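Local coordinates for protein uncharacterized metal-dependent hydrolase (Pyrococcus horikoshii, PDB 3IGH) that is of unknown specific function but, as a member of the amidohydrolase family, probably hydrolyses carbon-nitrogen bonds other than peptide bonds, at residues Ala453-Lys458 with Gly462-Tyr467; Ala62-His67 with Arg449-Ser454; Thr13-Leu18 with Tyr58-Phe63; Trp409-Ala414 with His441-Gly446. All coordinates share one frame; numbering follows the deposited sequence. Where two conformers were deposited one is given.

Contact 1 (Ala453-Lys458 with Gly462-Tyr467)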
loop_
_atom_site.group_PDB
_atom_site.type_symbol
_atom_site.label_atom_id
_atom_site.label_comp_id
_atom_site.label_asym_id
_atom_site.label_seq_id
_atom_site.Cartn_x
_atom_site.Cartn_y
_atom_site.Cartn_z
ATOM N N ALA A 453 -2.053 15.091 3.768
ATOM C CA ALA A 453 -3.283 14.411 3.366
ATOM C C ALA A 453 -4.060 15.391 2.517
ATOM O O ALA A 453 -4.859 16.176 3.049
ATOM C CB ALA A 453 -4.082 14.041 4.581
ATOM N N SER A 454 -3.830 15.357 1.204
ATOM C CA SER A 454 -4.304 16.438 0.330
ATOM C C SER A 454 -5.815 16.409 0.083
ATOM O O SER A 454 -6.401 17.416 -0.315
ATOM C CB SER A 454 -3.543 16.440 -1.001
ATOM O OG SER A 454 -3.782 15.238 -1.708
ATOM N N ASP A 455 -6.445 15.265 0.338
ATOM C CA ASP A 455 -7.894 15.143 0.143
ATOM C C ASP A 455 -8.684 15.032 1.452
ATOM O O ASP A 455 -9.792 14.513 1.470
ATOM C CB ASP A 455 -8.216 13.979 -0.803
ATOM C CG ASP A 455 -7.679 12.642 -0.303
ATOM O OD1 ASP A 455 -6.987 12.612 0.739
ATOM O OD2 ASP A 455 -7.949 11.614 -0.956
ATOM N N ILE A 456 -8.105 15.497 2.555
ATOM C CA ILE A 456 -8.815 15.493 3.835
ATOM C C ILE A 456 -8.827 16.909 4.408
ATOM O O ILE A 456 -7.902 17.686 4.161
ATOM C CB ILE A 456 -8.189 14.470 4.843
ATOM C CG1 ILE A 456 -8.174 13.053 4.246
ATOM C CG2 ILE A 456 -8.916 14.504 6.204
ATOM C CD1 ILE A 456 -7.575 11.960 5.137
ATOM N N GLY A 457 -9.881 17.254 5.143
ATOM C CA GLY A 457 -9.860 18.464 5.962
ATOM C C GLY A 457 -10.917 19.494 5.610
ATOM O O GLY A 457 -11.220 20.375 6.421
ATOM N N LYS A 458 -11.455 19.388 4.394
ATOM C CA LYS A 458 -12.557 20.240 3.941
ATOM C C LYS A 458 -13.702 19.368 3.426
ATOM O O LYS A 458 -13.514 18.180 3.174
ATOM C CB LYS A 458 -12.091 21.196 2.841
ATOM C CG LYS A 458 -11.161 22.312 3.308
ATOM C CD LYS A 458 -10.878 23.290 2.171
ATOM C CE LYS A 458 -9.740 24.243 2.509
ATOM N NZ LYS A 458 -10.094 25.238 3.560
ATOM N N GLY A 462 -13.974 16.738 -4.170
ATOM C CA GLY A 462 -12.631 16.168 -4.262
ATOM C C GLY A 462 -12.115 15.647 -2.928
ATOM O O GLY A 462 -11.266 14.755 -2.886
ATOM N N PHE A 463 -12.633 16.201 -1.835
ATOM C CA PHE A 463 -12.217 15.795 -0.496
ATOM C C PHE A 463 -12.959 14.547 -0.029
ATOM O O PHE A 463 -14.096 14.303 -0.444
ATOM C CB PHE A 463 -12.426 16.938 0.497
ATOM C CG PHE A 463 -11.384 18.025 0.412
ATOM C CD1 PHE A 463 -11.510 19.072 -0.501
ATOM C CD2 PHE A 463 -10.275 18.008 1.259
ATOM C CE1 PHE A 463 -10.544 20.082 -0.570
ATOM C CE2 PHE A 463 -9.300 19.004 1.200
ATOM C CZ PHE A 463 -9.434 20.046 0.284
ATOM N N LYS A 464 -12.305 13.752 0.821
ATOM C CA LYS A 464 -12.958 12.631 1.496
ATOM C C LYS A 464 -14.087 13.157 2.388
ATOM O O LYS A 464 -13.939 14.191 3.046
ATOM C CB LYS A 464 -11.969 11.827 2.347
ATOM C CG LYS A 464 -10.950 11.020 1.550
ATOM C CD LYS A 464 -10.244 9.989 2.432
ATOM C CE LYS A 464 -9.311 9.120 1.602
ATOM N NZ LYS A 464 -8.843 7.907 2.335
ATOM N N ALA A 465 -15.206 12.440 2.406
ATOM C CA ALA A 465 -16.364 12.831 3.208
ATOM C C ALA A 465 -16.218 12.342 4.646
ATOM O O ALA A 465 -16.946 11.446 5.096
ATOM C CB ALA A 465 -17.652 12.297 2.581
ATOM N N GLU A 466 -15.261 12.927 5.357
ATOM C CA GLU A 466 -15.078 12.663 6.777
ATOM C C GLU A 466 -15.700 13.824 7.509
ATOM O O GLU A 466 -15.166 14.934 7.506
ATOM C CB GLU A 466 -13.591 12.550 7.154
ATOM C CG GLU A 466 -12.786 11.579 6.305
ATOM C CD GLU A 466 -13.124 10.121 6.551
ATOM O OE1 GLU A 466 -14.008 9.821 7.376
ATOM O OE2 GLU A 466 -12.488 9.265 5.916
ATOM N N TYR A 467 -16.846 13.568 8.116
ATOM C CA TYR A 467 -17.607 14.631 8.735
ATOM C C TYR A 467 -18.197 14.153 10.041
ATOM O O TYR A 467 -18.288 12.944 10.296
ATOM C CB TYR A 467 -18.706 15.139 7.774
ATOM C CG TYR A 467 -19.715 14.075 7.385
ATOM C CD1 TYR A 467 -20.825 13.805 8.192
ATOM C CD2 TYR A 467 -19.560 13.338 6.210
ATOM C CE1 TYR A 467 -21.745 12.825 7.850
ATOM C CE2 TYR A 467 -20.481 12.352 5.855
ATOM C CZ TYR A 467 -21.571 12.104 6.679
ATOM O OH TYR A 467 -22.490 11.135 6.344
HETATM O O HOH W 1 -12.260 15.831 3.988
#
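Phe463 packs against Asp455 and Lys458 where the chain doubles back between helix 436-450 and strand 467-470; a type I beta turn from Ala453 to Ile456 presents Asp455 to it. The tight half of the contact surrounds the phenyl ring. Lys458 CB stands above the middle of one face, 3.7 Å from the Phe463 ring centroid and 4° off the ring normal, a CH-pi contact. Both residues place CG beside the backbone N, which sends the two side chains alongside each other in the same direction. Lys458 NZ then turns away to a hydrogen bond with Ser14 OG, and Lys458 makes a cation-pi contact with Tyr445. Near the ring plane, Ile456 O meets the edge at Phe463 CE2, 3.5 Å away. One backbone bond fastens this side: Lys464 N donates to Asp455 O over 2.7 Å, with 168° at the hydrogen. A single water ties the backbones together, accepting from Gly457 N at 3.0 Å and donating to Lys458 O, 2.8 Å away, and to Lys464 O.

The looser side is formed by the partly exposed Asp455 and Lys464. Lys464, extended beyond CG, crosses Asp455 at a slant, and Asp455 OD2 meets Lys464 CE at 3.8 Å. Asp455 OD2 also has a long, weak ion pair with Lys30 NZ; Lys464 NZ, 5.0 Å from Asp455 OD2, forms no salt bridge with it.

Contact 2 (Ala62-His67 with Arg449-Ser454). With SO4 (sulfate ion), chain B.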
loop_
_atom_site.group_PDB
_atom_site.type_symbol
_atom_site.label_atom_id
_atom_site.label_comp_id
_atom_site.label_asym_id
_atom_site.label_seq_id
_atom_site.Cartn_x
_atom_site.Cartn_y
_atom_site.Cartn_z
ATOM N N ALA A 62 -14.510 16.343 9.990
ATOM C CA ALA A 62 -14.137 15.633 11.206
ATOM C C ALA A 62 -12.770 16.104 11.711
ATOM O O ALA A 62 -11.992 16.702 10.958
ATOM C CB ALA A 62 -14.157 14.126 10.959
ATOM N N PHE A 63 -12.499 15.890 12.996
ATOM C CA PHE A 63 -11.206 16.243 13.549
ATOM C C PHE A 63 -10.109 15.338 12.971
ATOM O O PHE A 63 -10.351 14.172 12.624
ATOM C CB PHE A 63 -11.218 16.183 15.081
ATOM C CG PHE A 63 -12.038 17.284 15.725
ATOM C CD1 PHE A 63 -11.508 18.565 15.882
ATOM C CD2 PHE A 63 -13.337 17.040 16.158
ATOM C CE1 PHE A 63 -12.253 19.587 16.482
ATOM C CE2 PHE A 63 -14.095 18.051 16.759
ATOM C CZ PHE A 63 -13.556 19.326 16.915
ATOM N N PHE A 64 -8.919 15.911 12.847
ATOM C CA PHE A 64 -7.740 15.189 12.369
ATOM C C PHE A 64 -6.658 15.446 13.422
ATOM O O PHE A 64 -6.165 16.563 13.549
ATOM C CB PHE A 64 -7.348 15.749 10.993
ATOM C CG PHE A 64 -6.314 14.932 10.232
ATOM C CD1 PHE A 64 -6.476 14.730 8.866
ATOM C CD2 PHE A 64 -5.182 14.387 10.859
ATOM C CE1 PHE A 64 -5.545 13.981 8.125
ATOM C CE2 PHE A 64 -4.251 13.643 10.135
ATOM C CZ PHE A 64 -4.442 13.441 8.754
ATOM N N ASP A 65 -6.314 14.430 14.205
ATOM C CA ASP A 65 -5.275 14.591 15.209
ATOM C C ASP A 65 -3.937 14.321 14.538
ATOM O O ASP A 65 -3.627 13.189 14.213
ATOM C CB ASP A 65 -5.489 13.619 16.376
ATOM C CG ASP A 65 -4.589 13.921 17.580
ATOM O OD1 ASP A 65 -3.368 14.132 17.417
ATOM O OD2 ASP A 65 -5.096 13.895 18.719
ATOM N N SER A 66 -3.130 15.358 14.365
ATOM C CA SER A 66 -1.916 15.222 13.550
ATOM C C SER A 66 -0.711 14.597 14.262
ATOM O O SER A 66 0.373 14.511 13.674
ATOM C CB SER A 66 -1.541 16.574 12.925
ATOM O OG SER A 66 -1.229 17.525 13.923
ATOM N N HIS A 67 -0.888 14.125 15.497
ATOM C CA HIS A 67 0.228 13.518 16.252
ATOM C C HIS A 67 -0.282 12.784 17.478
ATOM O O HIS A 67 -0.559 13.402 18.503
ATOM C CB HIS A 67 1.244 14.604 16.660
ATOM C CG HIS A 67 2.465 14.094 17.367
ATOM N ND1 HIS A 67 3.739 14.386 16.933
ATOM C CD2 HIS A 67 2.614 13.354 18.491
ATOM C CE1 HIS A 67 4.619 13.841 17.753
ATOM N NE2 HIS A 67 3.964 13.200 18.703
ATOM N N ARG A 449 -3.124 19.052 6.123
ATOM C CA ARG A 449 -2.020 19.611 5.351
ATOM C C ARG A 449 -0.669 19.294 5.971
ATOM O O ARG A 449 0.267 18.932 5.256
ATOM C CB ARG A 449 -2.183 21.124 5.194
ATOM C CG ARG A 449 -3.307 21.519 4.243
ATOM C CD ARG A 449 -2.873 21.406 2.789
ATOM N NE ARG A 449 -2.060 22.563 2.418
ATOM C CZ ARG A 449 -1.495 22.748 1.228
ATOM N NH1 ARG A 449 -1.641 21.844 0.265
ATOM N NH2 ARG A 449 -0.777 23.841 1.003
ATOM N N VAL A 450 -0.577 19.419 7.297
ATOM C CA VAL A 450 0.650 19.065 8.043
ATOM C C VAL A 450 1.035 17.578 7.831
ATOM O O VAL A 450 2.221 17.224 7.767
ATOM C CB VAL A 450 0.491 19.466 9.552
ATOM C CG1 VAL A 450 1.555 18.840 10.447
ATOM C CG2 VAL A 450 0.529 20.989 9.681
ATOM N N SER A 451 0.016 16.736 7.671
ATOM C CA SER A 451 0.189 15.298 7.479
ATOM C C SER A 451 0.250 14.905 6.000
ATOM O O SER A 451 0.247 13.716 5.674
ATOM C CB SER A 451 -0.971 14.550 8.139
ATOM O OG SER A 451 -1.117 14.923 9.499
ATOM N N LEU A 452 0.277 15.905 5.115
ATOM C CA LEU A 452 0.294 15.698 3.650
ATOM C C LEU A 452 -0.900 14.871 3.153
ATOM O O LEU A 452 -0.783 14.058 2.246
ATOM C CB LEU A 452 1.640 15.118 3.174
ATOM C CG LEU A 452 2.901 15.925 3.542
ATOM C CD1 LEU A 452 4.182 15.208 3.076
ATOM C CD2 LEU A 452 2.847 17.345 2.979
ATOM N N ALA A 453 -2.053 15.091 3.768
ATOM C CA ALA A 453 -3.283 14.411 3.366
ATOM C C ALA A 453 -4.060 15.391 2.517
ATOM O O ALA A 453 -4.859 16.176 3.049
ATOM C CB ALA A 453 -4.082 14.041 4.581
ATOM N N SER A 454 -3.830 15.357 1.204
ATOM C CA SER A 454 -4.304 16.438 0.330
ATOM C C SER A 454 -5.815 16.409 0.083
ATOM O O SER A 454 -6.401 17.416 -0.315
ATOM C CB SER A 454 -3.543 16.440 -1.001
ATOM O OG SER A 454 -3.782 15.238 -1.708
HETATM S S SO4 B . 6.738 12.710 21.042
HETATM O O1 SO4 B . 5.909 11.691 20.432
HETATM O O2 SO4 B . 5.926 13.492 21.961
HETATM O O3 SO4 B . 7.798 12.069 21.806
HETATM O O4 SO4 B . 7.274 13.589 19.996
#
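Phe64 reaches from its strand to the residues that follow the helix ending at Val450, touching Ser451 and Ala453 with the far end of its ring. Phe64 CE2 lies 3.4 Å from Ser451 OG and Phe64 CZ 3.7 Å from Ser451 CB, while on the other flank Phe64 CE1 meets the methyl of Ala453, CB, at 3.8 Å. The ring gets there because its CG is turned anti to the backbone N (chi1 -168°). Ser66, two residues on, adds a lighter touch from Ser66 CB to Ser451 OG, 3.8 Å apart.

A Schellman motif ends the helix: Leu452, with positive phi, is its C-prime residue, Leu452 N bonds to Arg449 O (3.0 Å) and Ala453 N to Ala448 O, and the reversal brings Ala453 back toward Phe64. The hydroxyl of Ser451 pairs with Ser206 OG and Ser447 O, and that of Ser66 with Ser359 OG. On the strand side an Asx turn shapes the corner, His67 N donating to the anti lone pair of Asp65 OD1 at 3.1 Å (161°). Beyond it, His67 NE2 donates over 3.0 Å to O1 of a sulfate, probably from the crystallisation liquor; His67 belongs to a His-x-His sequence of the kind that binds metal in relatives. The buried contact thus ties strand 58-68, beside strand 202-210 of the TIM barrel, to the C-terminal end of helix 436-450.

Contact 3 (Thr13-Leu18 with Tyr58-Phe63). With SO4 (sulfate ion), chain N.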
loop_
_atom_site.group_PDB
_atom_site.type_symbol
_atom_site.label_atom_id
_atom_site.label_comp_id
_atom_site.label_asym_id
_atom_site.label_seq_id
_atom_site.Cartn_x
_atom_site.Cartn_y
_atom_site.Cartn_z
ATOM N N THR A 13 -18.135 23.611 5.167
ATOM C CA THR A 13 -17.214 22.919 4.276
ATOM C C THR A 13 -15.787 23.385 4.485
ATOM O O THR A 13 -14.852 22.690 4.104
ATOM C CB THR A 13 -17.576 23.096 2.778
ATOM O OG1 THR A 13 -17.352 24.454 2.379
ATOM C CG2 THR A 13 -19.029 22.696 2.511
ATOM N N SER A 14 -15.632 24.567 5.078
ATOM C CA SER A 14 -14.319 25.171 5.302
ATOM C C SER A 14 -14.435 26.172 6.447
ATOM O O SER A 14 -15.498 26.769 6.645
ATOM C CB SER A 14 -13.841 25.866 4.020
ATOM O OG SER A 14 -12.570 26.451 4.188
ATOM N N PHE A 15 -13.357 26.341 7.210
ATOM C CA PHE A 15 -13.364 27.282 8.335
ATOM C C PHE A 15 -12.547 28.544 8.040
ATOM O O PHE A 15 -12.948 29.641 8.427
ATOM C CB PHE A 15 -12.889 26.612 9.630
ATOM C CG PHE A 15 -13.878 25.641 10.214
ATOM C CD1 PHE A 15 -15.080 26.089 10.765
ATOM C CD2 PHE A 15 -13.602 24.279 10.230
ATOM C CE1 PHE A 15 -16.001 25.191 11.303
ATOM C CE2 PHE A 15 -14.520 23.370 10.775
ATOM C CZ PHE A 15 -15.716 23.828 11.310
ATOM N N ASN A 16 -11.401 28.370 7.380
ATOM C CA ASN A 16 -10.591 29.474 6.863
ATOM C C ASN A 16 -10.383 29.275 5.364
ATOM O O ASN A 16 -9.524 28.486 4.970
ATOM C CB ASN A 16 -9.215 29.525 7.544
ATOM C CG ASN A 16 -9.258 30.102 8.951
ATOM O OD1 ASN A 16 -10.317 30.452 9.473
ATOM N ND2 ASN A 16 -8.086 30.207 9.570
ATOM N N PRO A 17 -11.174 29.965 4.512
ATOM C CA PRO A 17 -12.252 30.925 4.783
ATOM C C PRO A 17 -13.537 30.216 5.192
ATOM O O PRO A 17 -13.716 29.042 4.873
ATOM C CB PRO A 17 -12.465 31.614 3.424
ATOM C CG PRO A 17 -11.407 31.072 2.502
ATOM C CD PRO A 17 -10.998 29.759 3.065
ATOM N N LEU A 18 -14.416 30.911 5.903
ATOM C CA LEU A 18 -15.657 30.289 6.335
ATOM C C LEU A 18 -16.588 30.080 5.141
ATOM O O LEU A 18 -16.933 31.033 4.446
ATOM C CB LEU A 18 -16.336 31.118 7.424
ATOM C CG LEU A 18 -17.565 30.466 8.065
ATOM C CD1 LEU A 18 -17.168 29.331 9.009
ATOM C CD2 LEU A 18 -18.367 31.515 8.801
ATOM N N TYR A 58 -26.136 20.282 12.246
ATOM C CA TYR A 58 -24.933 20.934 11.730
ATOM C C TYR A 58 -23.873 19.898 11.362
ATOM O O TYR A 58 -23.769 18.846 11.999
ATOM C CB TYR A 58 -24.383 21.954 12.735
ATOM C CG TYR A 58 -25.315 23.125 12.977
ATOM C CD1 TYR A 58 -25.070 24.366 12.393
ATOM C CD2 TYR A 58 -26.454 22.986 13.781
ATOM C CE1 TYR A 58 -25.937 25.450 12.608
ATOM C CE2 TYR A 58 -27.321 24.055 14.002
ATOM C CZ TYR A 58 -27.057 25.282 13.412
ATOM O OH TYR A 58 -27.918 26.336 13.628
ATOM N N VAL A 59 -23.110 20.190 10.315
ATOM C CA VAL A 59 -22.089 19.262 9.813
ATOM C C VAL A 59 -20.768 20.017 9.671
ATOM O O VAL A 59 -20.743 21.126 9.137
ATOM C CB VAL A 59 -22.516 18.604 8.454
ATOM C CG1 VAL A 59 -21.406 17.710 7.876
ATOM C CG2 VAL A 59 -23.780 17.781 8.619
ATOM N N MET A 60 -19.682 19.430 10.173
ATOM C CA MET A 60 -18.346 20.018 10.005
ATOM C C MET A 60 -17.365 18.923 9.563
ATOM O O MET A 60 -17.652 17.737 9.771
ATOM C CB MET A 60 -17.871 20.733 11.295
ATOM C CG MET A 60 -17.629 19.851 12.519
ATOM S SD MET A 60 -16.876 20.687 13.962
ATOM C CE MET A 60 -15.129 20.553 13.564
ATOM N N PRO A 61 -16.225 19.303 8.942
ATOM C CA PRO A 61 -15.200 18.286 8.715
ATOM C C PRO A 61 -14.788 17.638 10.030
ATOM O O PRO A 61 -14.753 18.298 11.075
ATOM C CB PRO A 61 -14.035 19.080 8.126
ATOM C CG PRO A 61 -14.670 20.273 7.499
ATOM C CD PRO A 61 -15.822 20.614 8.392
ATOM N N ALA A 62 -14.510 16.343 9.990
ATOM C CA ALA A 62 -14.137 15.633 11.206
ATOM C C ALA A 62 -12.770 16.104 11.711
ATOM O O ALA A 62 -11.992 16.702 10.958
ATOM C CB ALA A 62 -14.157 14.126 10.959
ATOM N N PHE A 63 -12.499 15.890 12.996
ATOM C CA PHE A 63 -11.206 16.243 13.549
ATOM C C PHE A 63 -10.109 15.338 12.971
ATOM O O PHE A 63 -10.351 14.172 12.624
ATOM C CB PHE A 63 -11.218 16.183 15.081
ATOM C CG PHE A 63 -12.038 17.284 15.725
ATOM C CD1 PHE A 63 -11.508 18.565 15.882
ATOM C CD2 PHE A 63 -13.337 17.040 16.158
ATOM C CE1 PHE A 63 -12.253 19.587 16.482
ATOM C CE2 PHE A 63 -14.095 18.051 16.759
ATOM C CZ PHE A 63 -13.556 19.326 16.915
HETATM S S SO4 N . -13.678 34.485 6.154
HETATM O O1 SO4 N . -14.300 35.794 6.331
HETATM O O2 SO4 N . -13.715 33.767 7.422
HETATM O O3 SO4 N . -14.422 33.734 5.149
HETATM O O4 SO4 N . -12.294 34.650 5.714
#
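Phe15 leans on Met60 and Pro61 following strand 10-14, which runs parallel to strand 58-68 at the seam between the N-terminal beta region and the barrel. A classic beta bulge, Thr13 and Ser14 both facing Lys19, lies in this first strand.

The contact itself is apolar. Met60 CB comes up at the ring edge, 3.8 Å from Phe15 CZ, and the two side chains cross at about a right angle. Pro61 slides past in the opposite direction, its CD 3.9 Å from Phe15 CE2. Bent at chi3 (-86°), Met60 brings CE to 4.0 Å from Phe15 CZ and also over one face of the Phe63 ring, offset toward its rim. Leu440 and Thr444 of helix 436-450 pack on Phe15 as well.

Polar bonds shape the loop behind the ring, where the peptide before Pro17 is cis. Ser14 OG donates to Pro17 O over 2.9 Å, in the carbonyl plane, and also pairs with Lys458 NZ. A sulfate, probably from the crystallisation liquor, takes the next amide: Leu18 N donates to O3 at 2.9 Å and, more weakly, to O2 at 3.3 Å.

Contact 4 (Trp409-Ala414 with His441-Gly446)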
loop_
_atom_site.group_PDB
_atom_site.type_symbol
_atom_site.label_atom_id
_atom_site.label_comp_id
_atom_site.label_asym_id
_atom_site.label_seq_id
_atom_site.Cartn_x
_atom_site.Cartn_y
_atom_site.Cartn_z
ATOM N N TRP A 409 -12.334 18.624 21.840
ATOM C CA TRP A 409 -12.910 19.849 22.364
ATOM C C TRP A 409 -12.110 20.430 23.521
ATOM O O TRP A 409 -12.048 21.650 23.672
ATOM C CB TRP A 409 -14.390 19.652 22.725
ATOM C CG TRP A 409 -15.219 19.439 21.500
ATOM C CD1 TRP A 409 -15.839 18.288 21.124
ATOM C CD2 TRP A 409 -15.474 20.394 20.454
ATOM N NE1 TRP A 409 -16.488 18.471 19.929
ATOM C CE2 TRP A 409 -16.276 19.749 19.492
ATOM C CE3 TRP A 409 -15.104 21.729 20.241
ATOM C CZ2 TRP A 409 -16.724 20.391 18.332
ATOM C CZ3 TRP A 409 -15.553 22.371 19.095
ATOM C CH2 TRP A 409 -16.355 21.696 18.152
ATOM N N LEU A 410 -11.472 19.561 24.307
ATOM C CA LEU A 410 -10.544 20.005 25.352
ATOM C C LEU A 410 -9.310 20.703 24.776
ATOM O O LEU A 410 -8.787 21.636 25.377
ATOM C CB LEU A 410 -10.127 18.842 26.258
ATOM C CG LEU A 410 -11.208 18.126 27.075
ATOM C CD1 LEU A 410 -10.576 17.040 27.940
ATOM C CD2 LEU A 410 -12.003 19.116 27.936
ATOM N N THR A 411 -8.864 20.260 23.599
ATOM C CA THR A 411 -7.710 20.864 22.940
ATOM C C THR A 411 -8.094 22.160 22.233
ATOM O O THR A 411 -7.318 23.122 22.238
ATOM C CB THR A 411 -6.998 19.831 22.009
ATOM O OG1 THR A 411 -6.228 18.936 22.824
ATOM C CG2 THR A 411 -6.078 20.499 20.982
ATOM N N VAL A 412 -9.299 22.194 21.654
ATOM C CA VAL A 412 -9.854 23.433 21.097
ATOM C C VAL A 412 -9.937 24.500 22.195
ATOM O O VAL A 412 -9.487 25.632 22.008
ATOM C CB VAL A 412 -11.247 23.213 20.447
ATOM C CG1 VAL A 412 -11.908 24.557 20.056
ATOM C CG2 VAL A 412 -11.125 22.324 19.206
ATOM N N ASP A 413 -10.467 24.112 23.353
ATOM C CA ASP A 413 -10.597 25.041 24.476
ATOM C C ASP A 413 -9.248 25.608 24.922
ATOM O O ASP A 413 -9.133 26.803 25.209
ATOM C CB ASP A 413 -11.303 24.378 25.648
ATOM C CG ASP A 413 -11.827 25.398 26.653
ATOM O OD1 ASP A 413 -12.506 26.356 26.235
ATOM O OD2 ASP A 413 -11.560 25.250 27.857
ATOM N N ALA A 414 -8.234 24.741 24.952
ATOM C CA ALA A 414 -6.874 25.117 25.317
ATOM C C ALA A 414 -6.290 26.162 24.373
ATOM O O ALA A 414 -5.652 27.108 24.817
ATOM C CB ALA A 414 -5.992 23.882 25.373
ATOM N N HIS A 441 -10.148 25.205 12.151
ATOM C CA HIS A 441 -9.365 25.097 10.923
ATOM C C HIS A 441 -8.064 24.313 11.146
ATOM O O HIS A 441 -7.719 23.444 10.341
ATOM C CB HIS A 441 -9.050 26.489 10.360
ATOM C CG HIS A 441 -8.101 26.474 9.200
ATOM N ND1 HIS A 441 -8.511 26.226 7.905
ATOM C CD2 HIS A 441 -6.765 26.684 9.137
ATOM C CE1 HIS A 441 -7.468 26.283 7.097
ATOM N NE2 HIS A 441 -6.396 26.558 7.820
ATOM N N SER A 442 -7.354 24.625 12.236
ATOM C CA SER A 442 -6.086 23.968 12.556
ATOM C C SER A 442 -6.267 22.490 12.870
ATOM O O SER A 442 -5.412 21.670 12.532
ATOM C CB SER A 442 -5.379 24.673 13.716
ATOM O OG SER A 442 -5.026 26.000 13.367
ATOM N N TYR A 443 -7.407 22.159 13.472
ATOM C CA TYR A 443 -7.725 20.799 13.880
ATOM C C TYR A 443 -8.391 19.967 12.766
ATOM O O TYR A 443 -8.762 18.809 12.975
ATOM C CB TYR A 443 -8.645 20.858 15.091
ATOM C CG TYR A 443 -8.327 19.879 16.200
ATOM C CD1 TYR A 443 -8.615 20.203 17.520
ATOM C CD2 TYR A 443 -7.753 18.632 15.938
ATOM C CE1 TYR A 443 -8.346 19.320 18.555
ATOM C CE2 TYR A 443 -7.470 17.736 16.974
ATOM C CZ TYR A 443 -7.771 18.090 18.287
ATOM O OH TYR A 443 -7.512 17.221 19.334
ATOM N N THR A 444 -8.577 20.559 11.593
ATOM C CA THR A 444 -9.169 19.829 10.475
ATOM C C THR A 444 -8.245 19.922 9.260
ATOM O O THR A 444 -7.391 19.043 9.051
ATOM C CB THR A 444 -10.623 20.310 10.160
ATOM O OG1 THR A 444 -10.618 21.724 9.920
ATOM C CG2 THR A 444 -11.573 20.002 11.323
ATOM N N TYR A 445 -8.383 20.995 8.480
ATOM C CA TYR A 445 -7.552 21.185 7.291
ATOM C C TYR A 445 -6.077 21.412 7.633
ATOM O O TYR A 445 -5.203 20.930 6.919
ATOM C CB TYR A 445 -8.097 22.326 6.430
ATOM C CG TYR A 445 -7.406 22.537 5.097
ATOM C CD1 TYR A 445 -7.563 21.629 4.049
ATOM C CD2 TYR A 445 -6.621 23.672 4.878
ATOM C CE1 TYR A 445 -6.936 21.839 2.819
ATOM C CE2 TYR A 445 -5.993 23.894 3.657
ATOM C CZ TYR A 445 -6.158 22.979 2.632
ATOM O OH TYR A 445 -5.534 23.200 1.430
ATOM N N GLY A 446 -5.815 22.115 8.737
ATOM C CA GLY A 446 -4.446 22.396 9.179
ATOM C C GLY A 446 -3.697 21.100 9.444
ATOM O O GLY A 446 -2.626 20.869 8.882
#
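Thr411 and Val412 of helix 408-417 receive the ring of Tyr443, which reaches across from helix 436-450; the nearest CA atoms, those of Val412 and Tyr443, are 8.0 Å apart. At the start of the first segment, Trp409 heads away from this meeting and sets its indole edge-to-face with Phe63, whose ring stands in the same relation to Tyr443. Its carbonyl serves the helix, Trp409 O accepting from Asp413 N at 2.9 Å.

Thr411 makes the nearest approach. Its methyl CG2 lies 3.5 Å from Tyr443 CE1 and its CB 3.8 Å from Tyr443 OH, the two side chains crossing at about a right angle. The two hydroxyls stay apart, with 4.1 Å from Thr411 OG1 to Tyr443 OH, so the touch is made through carbon. Val412 follows with CG2, which meets the ring edge near its plane, 3.7 Å from Tyr443 CD1. That branch sits beside the backbone N because CG1 takes the anti position (chi1 171°). Val412 also packs on Leu440 and Phe63.

Tyr443 holds an unusual chi1 of -137°, away from the staggered positions, within a wider pi-type turn. There His441 O accepts from Gly446 N at 2.8 Å and from Thr444 N at 3.3 Å. The distorted helix makes backbone bonds to both Phe64 of strand 58-68 and Phe397 of strand 395-397, consistent with its lying at the closure of the TIM barrel fold of amidohydrolases.

Overall arrangement
The four contacts cluster about strand 58-68, helix 436-450 and the loop that follows it. Contacts 1 and 2 share Ala453 and Ser454, have centres about 10 Å apart, and meet where Ile456 CG2 packs 3.6 Å from Phe64 CD1. Contact 3 shares Ala62 and Phe63 with contact 2, and is tied to contact 1 by Lys458 NZ and Ser14 OG, 2.8 Å apart. Contact 4 joins contact 2 through a probable backbone hydrogen bond, Phe64 N to Tyr443 O at 2.9 Å; its centre is about 11 Å from those of contacts 2 and 3. Contact 2 leads to the probable active site: His67 binds a sulfate also held by His314, Lys262 and His339, whereas contact 3's sulfate lies by the Pro17-Leu18 loop.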